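Long-range contact in DNA polymerase sliding clamp B (Sulfolobus tokodaii, PDB 3AIZ), which forms part of a ring around DNA that tethers the polymerase and other DNA-processing proteins to it during replication: residues Ile26-Arg38 / Ile49-Ile62. Residues are numbered along the deposited sequence; the frame is centred on the assembly and turned at random.
Sequences IILNFTEDSIFSR and IFKIPKEYLEDYTI
Ile35 lays its CG1 branch across Leu57, with Ile35 CG1 3.5 Å from Leu57 CD1. CG1 stands anti to the carbonyl carbon (chi1 -58°), and its terminal CD1 also meets both methyls of Leu57. The Tyr60 ring is sandwiched within its own segment. Leu57 CD1 covers one face and Ile62 CG2 the other, both offset toward the rim. The Tyr60 hydroxyl donates to the backbone carbonyl of Thr31, with Tyr60 OH to Thr31 O at 2.7 Å. The donor is tilted 25° from the carbonyl plane.

Strands 34-38 and 49-53 pair antiparallel, in a beta hairpin of the N-terminal PCNA domain. Ile35 with Ile52 and Ser37 with Phe50 are hydrogen-bonded pairs. Ile52 N to Ile35 O, at 2.8 Å, is nearly straight at 172°. On the face carrying Ile35, Leu28 CD2 meets the edge of the Phe50 ring, which also meets Phe12. On the other face Phe36 CB touches Lys51 CB, while Lys51 NZ forms a salt bridge with Glu127. Past the strand, Lys54 N donates to Asp33 O at 2.8 Å, and the Lys54 methylenes run past Glu32 O. Glu32 and Asp33 lie near the Lys54 ammonium without touching it, and may add a weak attraction.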
loop_
_atom_site.group_PDB
_atom_site.type_symbol
_atom_site.label_atom_id
_atom_site.label_comp_id
_atom_site.label_asym_id
_atom_site.label_seq_id
_atom_site.Cartn_x
_atom_site.Cartn_y
_atom_site.Cartn_z
ATOM N N ILE A 26 17.367 -13.025 -28.886
ATOM C CA ILE A 26 18.816 -13.186 -28.843
ATOM C C ILE A 26 19.192 -14.604 -29.243
ATOM O O ILE A 26 18.345 -15.498 -29.257
ATOM C CB ILE A 26 19.391 -12.904 -27.445
ATOM C CG1 ILE A 26 19.021 -14.031 -26.479
ATOM C CG2 ILE A 26 18.909 -11.561 -26.930
ATOM C CD1 ILE A 26 19.653 -13.891 -25.113
ATOM N N ILE A 27 20.464 -14.808 -29.566
ATOM C CA ILE A 27 20.949 -16.132 -29.926
ATOM C C ILE A 27 21.905 -16.672 -28.869
ATOM O O ILE A 27 23.040 -16.211 -28.753
ATOM C CB ILE A 27 21.655 -16.125 -31.293
ATOM C CG1 ILE A 27 20.675 -15.726 -32.397
ATOM C CG2 ILE A 27 22.257 -17.489 -31.589
ATOM C CD1 ILE A 27 21.274 -15.754 -33.785
ATOM N N LEU A 28 21.432 -17.642 -28.092
ATOM C CA LEU A 28 22.279 -18.332 -27.130
ATOM C C LEU A 28 23.158 -19.344 -27.848
ATOM O O LEU A 28 22.659 -20.283 -28.467
ATOM C CB LEU A 28 21.435 -19.045 -26.076
ATOM C CG LEU A 28 20.917 -18.231 -24.891
ATOM C CD1 LEU A 28 19.971 -19.074 -24.055
ATOM C CD2 LEU A 28 22.074 -17.722 -24.044
ATOM N N ASN A 29 24.469 -19.151 -27.766
ATOM C CA ASN A 29 25.413 -20.056 -28.405
ATOM C C ASN A 29 26.015 -21.041 -27.410
ATOM O O ASN A 29 26.696 -20.644 -26.465
ATOM C CB ASN A 29 26.519 -19.269 -29.108
ATOM C CG ASN A 29 25.980 -18.337 -30.175
ATOM O OD1 ASN A 29 25.353 -18.774 -31.139
ATOM N ND2 ASN A 29 26.225 -17.044 -30.009
ATOM N N PHE A 30 25.753 -22.325 -27.629
ATOM C CA PHE A 30 26.314 -23.377 -26.791
ATOM C C PHE A 30 27.551 -23.973 -27.450
ATOM O O PHE A 30 27.455 -24.637 -28.480
ATOM C CB PHE A 30 25.280 -24.474 -26.539
ATOM C CG PHE A 30 24.069 -24.007 -25.786
ATOM C CD1 PHE A 30 22.992 -23.453 -26.455
ATOM C CD2 PHE A 30 24.007 -24.125 -24.408
ATOM C CE1 PHE A 30 21.875 -23.024 -25.764
ATOM C CE2 PHE A 30 22.892 -23.698 -23.711
ATOM C CZ PHE A 30 21.825 -23.146 -24.390
ATOM N N THR A 31 28.713 -23.728 -26.855
ATOM C CA THR A 31 29.964 -24.258 -27.380
ATOM C C THR A 31 30.645 -25.119 -26.329
ATOM O O THR A 31 30.148 -25.257 -25.213
ATOM C CB THR A 31 30.927 -23.134 -27.804
ATOM O OG1 THR A 31 31.506 -22.530 -26.641
ATOM C CG2 THR A 31 30.196 -22.078 -28.614
ATOM N N GLU A 32 31.787 -25.693 -26.689
ATOM C CA GLU A 32 32.532 -26.545 -25.772
ATOM C C GLU A 32 33.143 -25.732 -24.635
ATOM O O GLU A 32 33.247 -26.207 -23.505
ATOM C CB GLU A 32 33.633 -27.300 -26.519
ATOM C CG GLU A 32 34.454 -28.233 -25.639
ATOM C CD GLU A 32 35.655 -28.815 -26.363
ATOM O OE1 GLU A 32 36.000 -28.308 -27.452
ATOM O OE2 GLU A 32 36.257 -29.777 -25.840
ATOM N N ASP A 33 33.534 -24.499 -24.940
ATOM C CA ASP A 33 34.261 -23.672 -23.983
ATOM C C ASP A 33 33.379 -22.697 -23.201
ATOM O O ASP A 33 33.790 -22.189 -22.158
ATOM C CB ASP A 33 35.391 -22.913 -24.682
ATOM C CG ASP A 33 36.485 -23.836 -25.184
ATOM O OD1 ASP A 33 36.442 -25.043 -24.859
ATOM O OD2 ASP A 33 37.390 -23.354 -25.899
ATOM N N SER A 34 32.175 -22.435 -23.700
ATOM C CA SER A 34 31.277 -21.510 -23.017
ATOM C C SER A 34 29.920 -21.373 -23.690
ATOM O O SER A 34 29.779 -21.593 -24.892
ATOM C CB SER A 34 31.917 -20.122 -22.925
ATOM O OG SER A 34 31.935 -19.489 -24.195
ATOM N N ILE A 35 28.921 -21.008 -22.894
ATOM C CA ILE A 35 27.650 -20.547 -23.422
ATOM C C ILE A 35 27.770 -19.040 -23.546
ATOM O O ILE A 35 28.251 -18.379 -22.628
ATOM C CB ILE A 35 26.489 -20.873 -22.472
ATOM C CG1 ILE A 35 26.412 -22.378 -22.215
ATOM C CG2 ILE A 35 25.174 -20.358 -23.037
ATOM C CD1 ILE A 35 25.331 -22.768 -21.233
ATOM N N PHE A 36 27.352 -18.488 -24.679
ATOM C CA PHE A 36 27.484 -17.052 -24.873
ATOM C C PHE A 36 26.505 -16.489 -25.893
ATOM O O PHE A 36 26.005 -17.205 -26.757
ATOM C CB PHE A 36 28.913 -16.697 -25.286
ATOM C CG PHE A 36 29.254 -17.094 -26.693
ATOM C CD1 PHE A 36 29.881 -18.300 -26.955
ATOM C CD2 PHE A 36 28.950 -16.258 -27.755
ATOM C CE1 PHE A 36 30.197 -18.664 -28.248
ATOM C CE2 PHE A 36 29.263 -16.618 -29.050
ATOM C CZ PHE A 36 29.887 -17.822 -29.296
ATOM N N SER A 37 26.247 -15.193 -25.777
ATOM C CA SER A 37 25.418 -14.474 -26.728
ATOM C C SER A 37 26.057 -13.120 -26.999
ATOM O O SER A 37 26.469 -12.430 -26.068
ATOM C CB SER A 37 24.006 -14.290 -26.173
ATOM O OG SER A 37 23.178 -13.621 -27.107
ATOM N N ARG A 38 26.156 -12.747 -28.269
ATOM C CA ARG A 38 26.770 -11.475 -28.624
ATOM C C ARG A 38 26.043 -10.799 -29.779
ATOM O O ARG A 38 25.784 -11.412 -30.814
ATOM C CB ARG A 38 28.254 -11.662 -28.961
ATOM C CG ARG A 38 28.531 -12.309 -30.313
ATOM C CD ARG A 38 28.950 -11.271 -31.348
ATOM N NE ARG A 38 29.292 -11.879 -32.631
ATOM C CZ ARG A 38 29.792 -11.211 -33.666
ATOM N NH1 ARG A 38 30.014 -9.907 -33.571
ATOM N NH2 ARG A 38 30.075 -11.845 -34.796
ATOM N N ILE A 49 28.362 -8.396 -25.107
ATOM C CA ILE A 49 28.666 -9.816 -25.013
ATOM C C ILE A 49 28.246 -10.394 -23.668
ATOM O O ILE A 49 28.574 -9.853 -22.612
ATOM C CB ILE A 49 30.167 -10.096 -25.220
ATOM C CG1 ILE A 49 30.595 -9.715 -26.637
ATOM C CG2 ILE A 49 30.477 -11.558 -24.961
ATOM C CD1 ILE A 49 32.062 -9.947 -26.903
ATOM N N PHE A 50 27.512 -11.496 -23.721
ATOM C CA PHE A 50 27.168 -12.263 -22.535
ATOM C C PHE A 50 27.888 -13.598 -22.634
ATOM O O PHE A 50 27.726 -14.316 -23.617
ATOM C CB PHE A 50 25.654 -12.469 -22.468
ATOM C CG PHE A 50 25.233 -13.615 -21.599
ATOM C CD1 PHE A 50 25.328 -13.532 -20.222
ATOM C CD2 PHE A 50 24.728 -14.775 -22.160
ATOM C CE1 PHE A 50 24.938 -14.587 -19.423
ATOM C CE2 PHE A 50 24.337 -15.832 -21.366
ATOM C CZ PHE A 50 24.441 -15.738 -19.995
ATOM N N LYS A 51 28.697 -13.929 -21.632
ATOM C CA LYS A 51 29.509 -15.142 -21.703
ATOM C C LYS A 51 29.656 -15.880 -20.374
ATOM O O LYS A 51 29.984 -15.283 -19.349
ATOM C CB LYS A 51 30.890 -14.826 -22.289
ATOM C CG LYS A 51 31.863 -15.996 -22.255
ATOM C CD LYS A 51 33.056 -15.756 -23.167
ATOM C CE LYS A 51 33.832 -14.517 -22.757
ATOM N NZ LYS A 51 34.930 -14.202 -23.717
ATOM N N ILE A 52 29.415 -17.186 -20.406
ATOM C CA ILE A 52 29.632 -18.047 -19.250
ATOM C C ILE A 52 30.632 -19.150 -19.584
ATOM O O ILE A 52 30.288 -20.121 -20.259
ATOM C CB ILE A 52 28.325 -18.702 -18.771
ATOM C CG1 ILE A 52 27.259 -17.641 -18.499
ATOM C CG2 ILE A 52 28.577 -19.540 -17.528
ATOM C CD1 ILE A 52 25.978 -18.201 -17.920
ATOM N N PRO A 53 31.879 -19.001 -19.115
ATOM C CA PRO A 53 32.914 -20.015 -19.344
ATOM C C PRO A 53 32.449 -21.392 -18.885
ATOM O O PRO A 53 31.660 -21.489 -17.947
ATOM C CB PRO A 53 34.072 -19.529 -18.468
ATOM C CG PRO A 53 33.870 -18.057 -18.366
ATOM C CD PRO A 53 32.385 -17.853 -18.344
ATOM N N LYS A 54 32.936 -22.440 -19.541
ATOM C CA LYS A 54 32.527 -23.803 -19.218
ATOM C C LYS A 54 32.939 -24.192 -17.802
ATOM O O LYS A 54 32.411 -25.145 -17.233
ATOM C CB LYS A 54 33.112 -24.798 -20.224
ATOM C CG LYS A 54 34.607 -25.030 -20.069
ATOM C CD LYS A 54 35.051 -26.274 -20.820
ATOM C CE LYS A 54 36.500 -26.620 -20.516
ATOM N NZ LYS A 54 36.922 -27.884 -21.184
ATOM N N GLU A 55 33.887 -23.449 -17.241
ATOM C CA GLU A 55 34.353 -23.707 -15.884
ATOM C C GLU A 55 33.228 -23.489 -14.881
ATOM O O GLU A 55 33.199 -24.108 -13.818
ATOM C CB GLU A 55 35.533 -22.796 -15.540
ATOM C CG GLU A 55 36.081 -23.003 -14.136
ATOM C CD GLU A 55 37.002 -21.881 -13.693
ATOM O OE1 GLU A 55 37.091 -20.863 -14.412
ATOM O OE2 GLU A 55 37.630 -22.016 -12.621
ATOM N N TYR A 56 32.297 -22.609 -15.230
ATOM C CA TYR A 56 31.202 -22.264 -14.335
ATOM C C TYR A 56 29.897 -22.932 -14.757
ATOM O O TYR A 56 28.817 -22.557 -14.301
ATOM C CB TYR A 56 31.036 -20.748 -14.261
ATOM C CG TYR A 56 32.321 -20.028 -13.924
ATOM C CD1 TYR A 56 32.890 -20.139 -12.662
ATOM C CD2 TYR A 56 32.965 -19.237 -14.866
ATOM C CE1 TYR A 56 34.066 -19.484 -12.349
ATOM C CE2 TYR A 56 34.139 -18.575 -14.561
ATOM C CZ TYR A 56 34.685 -18.702 -13.301
ATOM O OH TYR A 56 35.854 -18.046 -12.992
ATOM N N LEU A 57 30.012 -23.926 -15.633
ATOM C CA LEU A 57 28.869 -24.732 -16.039
ATOM C C LEU A 57 29.036 -26.152 -15.519
ATOM O O LEU A 57 29.987 -26.842 -15.880
ATOM C CB LEU A 57 28.744 -24.756 -17.562
ATOM C CG LEU A 57 28.506 -23.421 -18.268
ATOM C CD1 LEU A 57 28.627 -23.589 -19.774
ATOM C CD2 LEU A 57 27.146 -22.845 -17.894
ATOM N N GLU A 58 28.115 -26.586 -14.664
ATOM C CA GLU A 58 28.153 -27.946 -14.138
ATOM C C GLU A 58 27.229 -28.866 -14.926
ATOM O O GLU A 58 26.302 -28.403 -15.591
ATOM C CB GLU A 58 27.777 -27.968 -12.654
ATOM C CG GLU A 58 28.806 -27.330 -11.734
ATOM C CD GLU A 58 28.783 -25.814 -11.783
ATOM O OE1 GLU A 58 27.679 -25.237 -11.875
ATOM O OE2 GLU A 58 29.869 -25.200 -11.721
ATOM N N ASP A 59 27.491 -30.168 -14.847
ATOM C CA ASP A 59 26.673 -31.174 -15.520
ATOM C C ASP A 59 26.397 -30.753 -16.959
ATOM O O ASP A 59 25.267 -30.836 -17.438
ATOM C CB ASP A 59 25.359 -31.380 -14.764
ATOM C CG ASP A 59 24.707 -32.714 -15.074
ATOM O OD1 ASP A 59 25.281 -33.488 -15.870
ATOM O OD2 ASP A 59 23.622 -32.988 -14.519
ATOM N N TYR A 60 27.445 -30.303 -17.640
ATOM C CA TYR A 60 27.316 -29.734 -18.976
ATOM C C TYR A 60 27.491 -30.788 -20.065
ATOM O O TYR A 60 28.609 -31.193 -20.377
ATOM C CB TYR A 60 28.335 -28.606 -19.158
ATOM C CG TYR A 60 28.199 -27.837 -20.451
ATOM C CD1 TYR A 60 26.993 -27.796 -21.135
ATOM C CD2 TYR A 60 29.275 -27.136 -20.978
ATOM C CE1 TYR A 60 26.867 -27.089 -22.314
ATOM C CE2 TYR A 60 29.156 -26.425 -22.154
ATOM C CZ TYR A 60 27.951 -26.405 -22.818
ATOM O OH TYR A 60 27.828 -25.699 -23.991
ATOM N N THR A 61 26.375 -31.229 -20.637
ATOM C CA THR A 61 26.401 -32.193 -21.730
ATOM C C THR A 61 26.161 -31.492 -23.060
ATOM O O THR A 61 25.227 -30.703 -23.197
ATOM C CB THR A 61 25.341 -33.295 -21.545
ATOM O OG1 THR A 61 25.713 -34.141 -20.450
ATOM C CG2 THR A 61 25.223 -34.139 -22.804
ATOM N N ILE A 62 27.011 -31.781 -24.038
ATOM C CA ILE A 62 26.879 -31.183 -25.358
ATOM C C ILE A 62 27.506 -32.071 -26.426
ATOM O O ILE A 62 28.699 -32.366 -26.380
ATOM C CB ILE A 62 27.511 -29.778 -25.408
ATOM C CG1 ILE A 62 27.478 -29.227 -26.834
ATOM C CG2 ILE A 62 28.936 -29.813 -24.875
ATOM C CD1 ILE A 62 28.084 -27.849 -26.967
#